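Local coordinates for phenylacetaldehyde dehydrogenase (Burkholderia cenocepacia, PDB 4O5H), which probably catalyses the NAD+-dependent oxidation of phenylacetaldehyde to phenylacetic acid, as a member of the aldehyde dehydrogenase family, at residues Gly179-Trp184 with Ala246-Asp251; Ala342-Gly347 with Thr354-Leu359; Thr430-Ala435 with His455-Arg460. One frame throughout, in Å; residues are numbered along the deposited sequence.

Interaction 1 of 3, residues Gly179-Trp184 with Ala246-Asp251; sequences GAIIPW and AALSRD
L248 CD2 lies above the plane of the peptide joining G179 to A180, well off its centre, 3.9 Å from G179 CA and 4.1 Å from A180 N. A second flat group, the R250 guanidinium, folds back on its own helix, with A246 O and A247 CA over one face near the rim, while its NH2 forms a salt bridge to E67. This is strand-on-helix packing in an alpha/beta domain of Rossmann type: strand 166-181 runs beside strand 256-260, and the 246-250 part of helix 241-250 runs roughly antiparallel to residues 179-181, at 147° between chain directions. G179 suits the crossing because, with no side chain, it lets L248 CG come within 4.2 Å of its CA. The L248 branch reaches the strand with CG anti to the backbone N (chi1 -180°). I181 slides past it in the opposite direction, CG1 lying 4.1 Å from L248 CD2, and also rests on I269 of helix 263-275. Branched aliphatic residues fit this buried layer, where V70 and V74 of helix 67-82 meet L248 too. Near the helix end, the small S249 turns its hydroxyl back on the chain: OG donates to A246 O at 2.7 Å, sharing that acceptor with R250 N.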
loop_
_atom_site.group_PDB
_atom_site.type_symbol
_atom_site.label_atom_id
_atom_site.label_comp_id
_atom_site.label_asym_id
_atom_site.label_seq_id
_atom_site.Cartn_x
_atom_site.Cartn_y
_atom_site.Cartn_z
ATOM N N GLY A 179 1.359 -8.356 -11.583
ATOM C CA GLY A 179 0.668 -7.858 -12.749
ATOM C C GLY A 179 0.939 -6.350 -12.910
ATOM O O GLY A 179 0.761 -5.560 -11.960
ATOM N N ALA A 180 1.418 -5.954 -14.072
ATOM C CA ALA A 180 1.780 -4.557 -14.329
ATOM C C ALA A 180 1.008 -4.024 -15.529
ATOM O O ALA A 180 1.055 -4.621 -16.619
ATOM C CB ALA A 180 3.268 -4.451 -14.599
ATOM N N ILE A 181 0.292 -2.923 -15.320
ATOM C CA ILE A 181 -0.555 -2.328 -16.337
ATOM C C ILE A 181 -0.050 -0.927 -16.490
ATOM O O ILE A 181 0.000 -0.157 -15.534
ATOM C CB ILE A 181 -2.029 -2.286 -15.903
ATOM C CG1 ILE A 181 -2.560 -3.714 -15.780
ATOM C CG2 ILE A 181 -2.878 -1.469 -16.900
ATOM C CD1 ILE A 181 -3.927 -3.799 -15.129
ATOM N N ILE A 182 0.290 -0.573 -17.717
ATOM C CA ILE A 182 0.879 0.716 -17.958
ATOM C C ILE A 182 0.231 1.541 -19.055
ATOM O O ILE A 182 -0.437 1.017 -19.958
ATOM C CB ILE A 182 2.351 0.559 -18.266
ATOM C CG1 ILE A 182 2.558 -0.356 -19.422
ATOM C CG2 ILE A 182 3.099 0.061 -17.024
ATOM C CD1 ILE A 182 3.960 -0.237 -19.905
ATOM N N PRO A 183 0.398 2.861 -18.947
ATOM C CA PRO A 183 -0.233 3.774 -19.882
ATOM C C PRO A 183 0.592 3.941 -21.148
ATOM O O PRO A 183 1.640 3.331 -21.311
ATOM C CB PRO A 183 -0.331 5.072 -19.071
ATOM C CG PRO A 183 0.882 5.053 -18.265
ATOM C CD PRO A 183 1.207 3.595 -17.985
ATOM N N TRP A 184 0.077 4.759 -22.043
ATOM C CA TRP A 184 0.600 4.912 -23.369
ATOM C C TRP A 184 1.542 6.077 -23.532
ATOM O O TRP A 184 2.103 6.260 -24.620
ATOM C CB TRP A 184 -0.563 5.067 -24.362
ATOM C CG TRP A 184 -1.631 6.044 -23.903
ATOM C CD1 TRP A 184 -2.832 5.719 -23.337
ATOM C CD2 TRP A 184 -1.593 7.474 -23.967
ATOM N NE1 TRP A 184 -3.547 6.861 -23.054
ATOM C CE2 TRP A 184 -2.821 7.949 -23.458
ATOM C CE3 TRP A 184 -0.673 8.389 -24.443
ATOM C CZ2 TRP A 184 -3.102 9.289 -23.344
ATOM C CZ3 TRP A 184 -0.967 9.753 -24.346
ATOM C CH2 TRP A 184 -2.177 10.190 -23.829
ATOM N N ALA A 246 -8.432 -5.767 -17.204
ATOM C CA ALA A 246 -9.327 -6.075 -16.130
ATOM C C ALA A 246 -9.111 -7.499 -15.686
ATOM O O ALA A 246 -9.092 -7.788 -14.487
ATOM C CB ALA A 246 -10.770 -5.871 -16.593
ATOM N N ALA A 247 -8.939 -8.399 -16.649
ATOM C CA ALA A 247 -8.737 -9.793 -16.319
ATOM C C ALA A 247 -7.459 -10.016 -15.497
ATOM O O ALA A 247 -7.436 -10.837 -14.570
ATOM C CB ALA A 247 -8.674 -10.623 -17.578
ATOM N N LEU A 248 -6.416 -9.272 -15.814
ATOM C CA LEU A 248 -5.192 -9.372 -15.053
ATOM C C LEU A 248 -5.423 -8.928 -13.600
ATOM O O LEU A 248 -5.053 -9.626 -12.658
ATOM C CB LEU A 248 -4.103 -8.525 -15.714
ATOM C CG LEU A 248 -2.739 -8.537 -15.023
ATOM C CD1 LEU A 248 -2.251 -9.978 -14.805
ATOM C CD2 LEU A 248 -1.755 -7.725 -15.861
ATOM N N SER A 249 -6.102 -7.794 -13.435
ATOM C CA SER A 249 -6.376 -7.255 -12.096
ATOM C C SER A 249 -7.176 -8.173 -11.187
ATOM O O SER A 249 -6.959 -8.172 -9.960
ATOM C CB SER A 249 -7.058 -5.870 -12.166
ATOM O OG SER A 249 -8.414 -5.965 -12.599
ATOM N N ARG A 250 -8.073 -8.987 -11.762
ATOM C CA ARG A 250 -8.947 -9.866 -10.991
ATOM C C ARG A 250 -8.357 -11.252 -10.727
ATOM O O ARG A 250 -8.967 -12.062 -10.028
ATOM C CB ARG A 250 -10.253 -10.132 -11.758
ATOM C CG ARG A 250 -11.118 -8.967 -12.105
ATOM C CD ARG A 250 -12.490 -9.479 -12.612
ATOM N NE ARG A 250 -12.353 -10.338 -13.814
ATOM C CZ ARG A 250 -12.401 -9.894 -15.078
ATOM N NH1 ARG A 250 -12.590 -8.607 -15.323
ATOM N NH2 ARG A 250 -12.253 -10.728 -16.097
ATOM N N ASP A 251 -7.204 -11.570 -11.318
ATOM C CA ASP A 251 -6.694 -12.914 -11.211
ATOM C C ASP A 251 -6.196 -13.139 -9.788
ATOM O O ASP A 251 -5.352 -12.407 -9.324
ATOM C CB ASP A 251 -5.596 -13.180 -12.238
ATOM C CG ASP A 251 -5.339 -14.653 -12.447
ATOM O OD1 ASP A 251 -5.100 -15.373 -11.475
ATOM O OD2 ASP A 251 -5.369 -15.115 -13.624
#

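Interaction 2 of 3, residues Ala342-Gly347 with Thr354-Leu359; sequences ASLKIG and TQIGPL
L344 follows helix 330-343 and is the first residue to pack on the second segment. Its methyl CD1 meets I356 CG1 at 3.9 Å, while the side chains of L344 and Q355 cross at about a right angle. L344 and I356 both also rest on F310 of helix 298-310, which explains two bulky aliphatic residues here.

K345 has both backbone polar groups engaged. Its N-H points nearly straight at Q355 OE1 (2.8 Å, 168°), from 19° outside the plane of that amide. Q355 is well chosen: with CG beside its own backbone N (chi1 -59°) and the chain extended beyond, its carbonyl reaches back to K345. K345 O takes two donors, Q355 N at 2.8 Å and I356 N at 2.9 Å, so that two successive N-H groups share one acceptor. The lysine chain bends so that NZ gives a hydrogen bond to a water, which in turn donates to T354 OG1; that hydroxyl is also bonded to P348 O.

I346 lies alongside I356, the two side chains pointing the same way, with CG1 4.2 Å from I356 CG2. G347 then donates from N to I356 O at 3.0 Å. Its CA is 3.5 Å from T354 OG1, a close fit for a residue lacking a side chain, and its O receives a nearly linear CA-H...O contact from G357. The bonds around I346 and I356 form a single parallel beta bridge, which joins the chain just after helix 330-343 to the loop that leads to helix 362-378 of this aldehyde dehydrogenase fold.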
loop_
_atom_site.group_PDB
_atom_site.type_symbol
_atom_site.label_atom_id
_atom_site.label_comp_id
_atom_site.label_asym_id
_atom_site.label_seq_id
_atom_site.Cartn_x
_atom_site.Cartn_y
_atom_site.Cartn_z
ATOM N N ALA A 342 3.449 29.591 -29.091
ATOM C CA ALA A 342 3.157 29.850 -30.505
ATOM C C ALA A 342 4.361 29.565 -31.369
ATOM O O ALA A 342 4.204 29.278 -32.549
ATOM C CB ALA A 342 2.701 31.292 -30.723
ATOM N N SER A 343 5.557 29.602 -30.794
ATOM C CA SER A 343 6.763 29.304 -31.574
ATOM C C SER A 343 7.077 27.795 -31.709
ATOM O O SER A 343 7.948 27.427 -32.487
ATOM C CB SER A 343 7.966 30.016 -30.962
ATOM O OG SER A 343 8.414 29.296 -29.782
ATOM N N LEU A 344 6.450 26.932 -30.929
ATOM C CA LEU A 344 6.848 25.517 -30.937
ATOM C C LEU A 344 6.500 24.863 -32.269
ATOM O O LEU A 344 5.378 25.014 -32.767
ATOM C CB LEU A 344 6.194 24.743 -29.799
ATOM C CG LEU A 344 6.570 25.170 -28.387
ATOM C CD1 LEU A 344 5.686 24.484 -27.365
ATOM C CD2 LEU A 344 8.027 24.867 -28.122
ATOM N N LYS A 345 7.467 24.136 -32.831
ATOM C CA LYS A 345 7.272 23.462 -34.110
ATOM C C LYS A 345 6.430 22.179 -33.959
ATOM O O LYS A 345 6.836 21.249 -33.244
ATOM C CB LYS A 345 8.627 23.136 -34.725
ATOM C CG LYS A 345 8.557 22.503 -36.102
ATOM C CD LYS A 345 8.146 23.488 -37.166
ATOM C CE LYS A 345 8.282 22.887 -38.568
ATOM N NZ LYS A 345 7.243 21.841 -38.765
ATOM N N ILE A 346 5.274 22.167 -34.622
ATOM C CA ILE A 346 4.335 21.076 -34.538
ATOM C C ILE A 346 4.550 20.183 -35.760
ATOM O O ILE A 346 4.612 20.686 -36.875
ATOM C CB ILE A 346 2.888 21.574 -34.535
ATOM C CG1 ILE A 346 2.647 22.512 -33.370
ATOM C CG2 ILE A 346 1.930 20.393 -34.459
ATOM C CD1 ILE A 346 1.293 23.197 -33.433
ATOM N N GLY A 347 4.700 18.886 -35.551
ATOM C CA GLY A 347 4.974 18.009 -36.689
ATOM C C GLY A 347 5.122 16.550 -36.310
ATOM O O GLY A 347 4.967 16.183 -35.142
ATOM N N THR A 354 10.857 18.708 -34.973
ATOM C CA THR A 354 9.581 18.716 -34.281
ATOM C C THR A 354 9.802 18.916 -32.805
ATOM O O THR A 354 10.606 18.221 -32.196
ATOM C CB THR A 354 8.802 17.425 -34.511
ATOM O OG1 THR A 354 8.277 17.409 -35.833
ATOM C CG2 THR A 354 7.648 17.306 -33.513
ATOM N N GLN A 355 9.075 19.850 -32.220
ATOM C CA GLN A 355 9.061 20.021 -30.781
ATOM C C GLN A 355 7.786 19.542 -30.128
ATOM O O GLN A 355 7.805 19.157 -28.960
ATOM C CB GLN A 355 9.265 21.494 -30.449
ATOM C CG GLN A 355 10.559 22.031 -30.994
ATOM C CD GLN A 355 10.640 23.538 -30.873
ATOM O OE1 GLN A 355 9.947 24.273 -31.568
ATOM N NE2 GLN A 355 11.537 23.998 -30.030
ATOM N N ILE A 356 6.680 19.592 -30.856
ATOM C CA ILE A 356 5.393 19.110 -30.388
ATOM C C ILE A 356 4.863 18.095 -31.401
ATOM O O ILE A 356 4.584 18.464 -32.544
ATOM C CB ILE A 356 4.417 20.295 -30.277
ATOM C CG1 ILE A 356 4.757 21.140 -29.056
ATOM C CG2 ILE A 356 2.978 19.858 -30.186
ATOM C CD1 ILE A 356 4.271 20.553 -27.748
ATOM N N GLY A 357 4.759 16.831 -30.979
ATOM C CA GLY A 357 4.136 15.808 -31.789
ATOM C C GLY A 357 2.617 15.835 -31.684
ATOM O O GLY A 357 2.064 16.670 -30.995
ATOM N N PRO A 358 1.936 14.893 -32.340
ATOM C CA PRO A 358 0.473 14.747 -32.195
ATOM C C PRO A 358 0.157 14.104 -30.864
ATOM O O PRO A 358 1.062 13.569 -30.203
ATOM C CB PRO A 358 0.116 13.768 -33.340
ATOM C CG PRO A 358 1.321 12.906 -33.434
ATOM C CD PRO A 358 2.507 13.818 -33.149
ATOM N N LEU A 359 -1.100 14.123 -30.486
ATOM C CA LEU A 359 -1.567 13.340 -29.388
ATOM C C LEU A 359 -1.674 11.891 -29.833
ATOM O O LEU A 359 -1.658 11.594 -31.018
ATOM C CB LEU A 359 -2.890 13.910 -28.863
ATOM C CG LEU A 359 -2.891 15.412 -28.535
ATOM C CD1 LEU A 359 -4.172 15.809 -27.811
ATOM C CD2 LEU A 359 -1.691 15.838 -27.696
HETATM O O HOH W 1 8.376 19.273 -37.861
#

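Interaction 3 of 3, residues Thr430-Ala435 with His455-Arg460; sequences TAVQLA and HKLVPR
Two successive beta-alpha-beta units of the sheet holding strands 419-425, 443-447 and 465-468 meet here through helix 428-436 and helix 451-457 with the helically coiled residues 458-460 that follow. V432 carries the contact, its side chain directed at the other segment. CG2 sits over the centre of the R460 guanidinium, 3.7 Å above its plane and 3.8 Å from R460 CZ. The other branch, CG1, approaches the R460 backbone, 3.9 Å from its O. Valine suits the place because its branched, compact side chain puts CG2 against both L457 and the guanidinium while CG1 packs on the R460 backbone.

L457 brings CD1 to V432 CG2 at 3.3 Å, shorter than usual carbon contact; with the leucine's chi2 at an unfavourable 29°, the exact placing of that methyl is doubtful. L457 also rests on I446 of strand 443-447, joining helix to sheet.

R460 bends at chi3 (74°), and its side chain crosses that of V432 at about a right angle. NH1 forms a salt bridge to D429, and R460 O accepts from N436 ND2. Nearby, V458 O is bonded to K504 of the second subunit. Arginine thus divides its work: the guanidinium face, which offers no N-H, takes a methyl, while NH1 at its rim is left for D429, whose carboxylate probably compensates the charge.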
loop_
_atom_site.group_PDB
_atom_site.type_symbol
_atom_site.label_atom_id
_atom_site.label_comp_id
_atom_site.label_asym_id
_atom_site.label_seq_id
_atom_site.Cartn_x
_atom_site.Cartn_y
_atom_site.Cartn_z
ATOM N N THR A 430 -1.874 32.504 -0.232
ATOM C CA THR A 430 -2.873 32.287 -1.262
ATOM C C THR A 430 -2.400 31.293 -2.300
ATOM O O THR A 430 -3.172 30.471 -2.750
ATOM C CB THR A 430 -3.254 33.611 -1.925
ATOM O OG1 THR A 430 -3.821 34.448 -0.929
ATOM C CG2 THR A 430 -4.308 33.408 -2.994
ATOM N N ALA A 431 -1.118 31.365 -2.667
ATOM C CA ALA A 431 -0.548 30.437 -3.626
ATOM C C ALA A 431 -0.652 29.008 -3.087
ATOM O O ALA A 431 -1.002 28.098 -3.831
ATOM C CB ALA A 431 0.914 30.775 -3.905
ATOM N N VAL A 432 -0.402 28.844 -1.789
ATOM C CA VAL A 432 -0.528 27.538 -1.148
ATOM C C VAL A 432 -1.976 27.041 -1.196
ATOM O O VAL A 432 -2.213 25.887 -1.575
ATOM C CB VAL A 432 -0.039 27.552 0.301
ATOM C CG1 VAL A 432 -0.427 26.262 1.051
ATOM C CG2 VAL A 432 1.469 27.735 0.336
ATOM N N GLN A 433 -2.931 27.899 -0.829
ATOM C CA GLN A 433 -4.332 27.522 -0.885
ATOM C C GLN A 433 -4.727 27.081 -2.323
ATOM O O GLN A 433 -5.368 26.041 -2.502
ATOM C CB GLN A 433 -5.218 28.634 -0.358
ATOM C CG GLN A 433 -6.695 28.306 -0.348
ATOM C CD GLN A 433 -7.427 28.793 -1.600
ATOM O OE1 GLN A 433 -7.212 29.918 -2.138
ATOM N NE2 GLN A 433 -8.299 27.932 -2.087
ATOM N N LEU A 434 -4.324 27.857 -3.326
ATOM C CA LEU A 434 -4.671 27.536 -4.706
ATOM C C LEU A 434 -4.021 26.235 -5.141
ATOM O O LEU A 434 -4.668 25.394 -5.753
ATOM C CB LEU A 434 -4.281 28.679 -5.633
ATOM C CG LEU A 434 -5.061 29.978 -5.406
ATOM C CD1 LEU A 434 -4.358 31.134 -6.103
ATOM C CD2 LEU A 434 -6.510 29.880 -5.870
ATOM N N ALA A 435 -2.748 26.057 -4.794
ATOM C CA ALA A 435 -2.005 24.930 -5.248
ATOM C C ALA A 435 -2.571 23.610 -4.672
ATOM O O ALA A 435 -2.662 22.609 -5.398
ATOM C CB ALA A 435 -0.541 25.095 -4.878
ATOM N N HIS A 455 12.052 27.054 1.450
ATOM C CA HIS A 455 11.974 26.098 2.550
ATOM C C HIS A 455 10.720 26.229 3.408
ATOM O O HIS A 455 10.291 25.265 3.992
ATOM C CB HIS A 455 13.261 26.078 3.384
ATOM C CG HIS A 455 14.298 25.182 2.781
ATOM N ND1 HIS A 455 14.206 23.800 2.854
ATOM C CD2 HIS A 455 15.373 25.448 2.000
ATOM C CE1 HIS A 455 15.202 23.261 2.162
ATOM N NE2 HIS A 455 15.922 24.235 1.639
ATOM N N LYS A 456 10.108 27.385 3.415
ATOM C CA LYS A 456 8.821 27.560 4.066
ATOM C C LYS A 456 7.700 26.951 3.234
ATOM O O LYS A 456 6.692 26.522 3.767
ATOM C CB LYS A 456 8.556 29.055 4.329
ATOM C CG LYS A 456 9.397 29.630 5.447
ATOM C CD LYS A 456 9.277 31.158 5.489
ATOM C CE LYS A 456 10.140 31.729 6.578
ATOM N NZ LYS A 456 9.401 31.659 7.856
ATOM N N LEU A 457 7.875 26.932 1.924
ATOM C CA LEU A 457 6.833 26.492 1.010
ATOM C C LEU A 457 6.805 24.979 0.789
ATOM O O LEU A 457 5.735 24.410 0.722
ATOM C CB LEU A 457 7.020 27.110 -0.378
ATOM C CG LEU A 457 5.924 27.390 -1.384
ATOM C CD1 LEU A 457 4.652 27.654 -0.628
ATOM C CD2 LEU A 457 6.239 28.495 -2.430
ATOM N N VAL A 458 7.980 24.374 0.656
ATOM C CA VAL A 458 8.077 22.959 0.338
ATOM C C VAL A 458 7.206 22.100 1.271
ATOM O O VAL A 458 6.472 21.267 0.804
ATOM C CB VAL A 458 9.540 22.463 0.328
ATOM C CG1 VAL A 458 9.598 20.940 0.351
ATOM C CG2 VAL A 458 10.238 22.972 -0.934
ATOM N N PRO A 459 7.251 22.352 2.581
ATOM C CA PRO A 459 6.432 21.502 3.488
ATOM C C PRO A 459 4.940 21.703 3.349
ATOM O O PRO A 459 4.197 20.825 3.737
ATOM C CB PRO A 459 6.828 21.974 4.888
ATOM C CG PRO A 459 8.192 22.523 4.706
ATOM C CD PRO A 459 8.166 23.199 3.348
ATOM N N ARG A 460 4.517 22.820 2.793
ATOM C CA ARG A 460 3.092 23.182 2.736
ATOM C C ARG A 460 2.349 22.669 1.513
ATOM O O ARG A 460 1.108 22.684 1.480
ATOM C CB ARG A 460 2.963 24.700 2.777
ATOM C CG ARG A 460 3.553 25.331 4.006
ATOM C CD ARG A 460 3.438 26.873 3.974
ATOM N NE ARG A 460 2.063 27.300 4.216
ATOM C CZ ARG A 460 1.591 28.517 4.036
ATOM N NH1 ARG A 460 2.358 29.507 3.593
ATOM N NH2 ARG A 460 0.321 28.750 4.305
#

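In the fold
The three contacts come in series along the chain and none touches another. Interaction 1 belongs to the mixed sheet around strand 166-181, the Rossmann-type part that in this family binds the dinucleotide. Interaction 3 belongs to the seven-strand sheet, and interaction 2 lies between strands 320-326 and 381-384 of that same sheet, in the part that in this family carries the catalytic cysteine; the contacts thus probably divide between nucleotide-binding and catalytic parts. Centres of interactions 1 and 2 are 32 Å apart, though their nearest atoms come within about 6 Å. Interaction 3 is 36 Å from interaction 1 and 33 Å from interaction 2, centre to centre, and borders the second subunit.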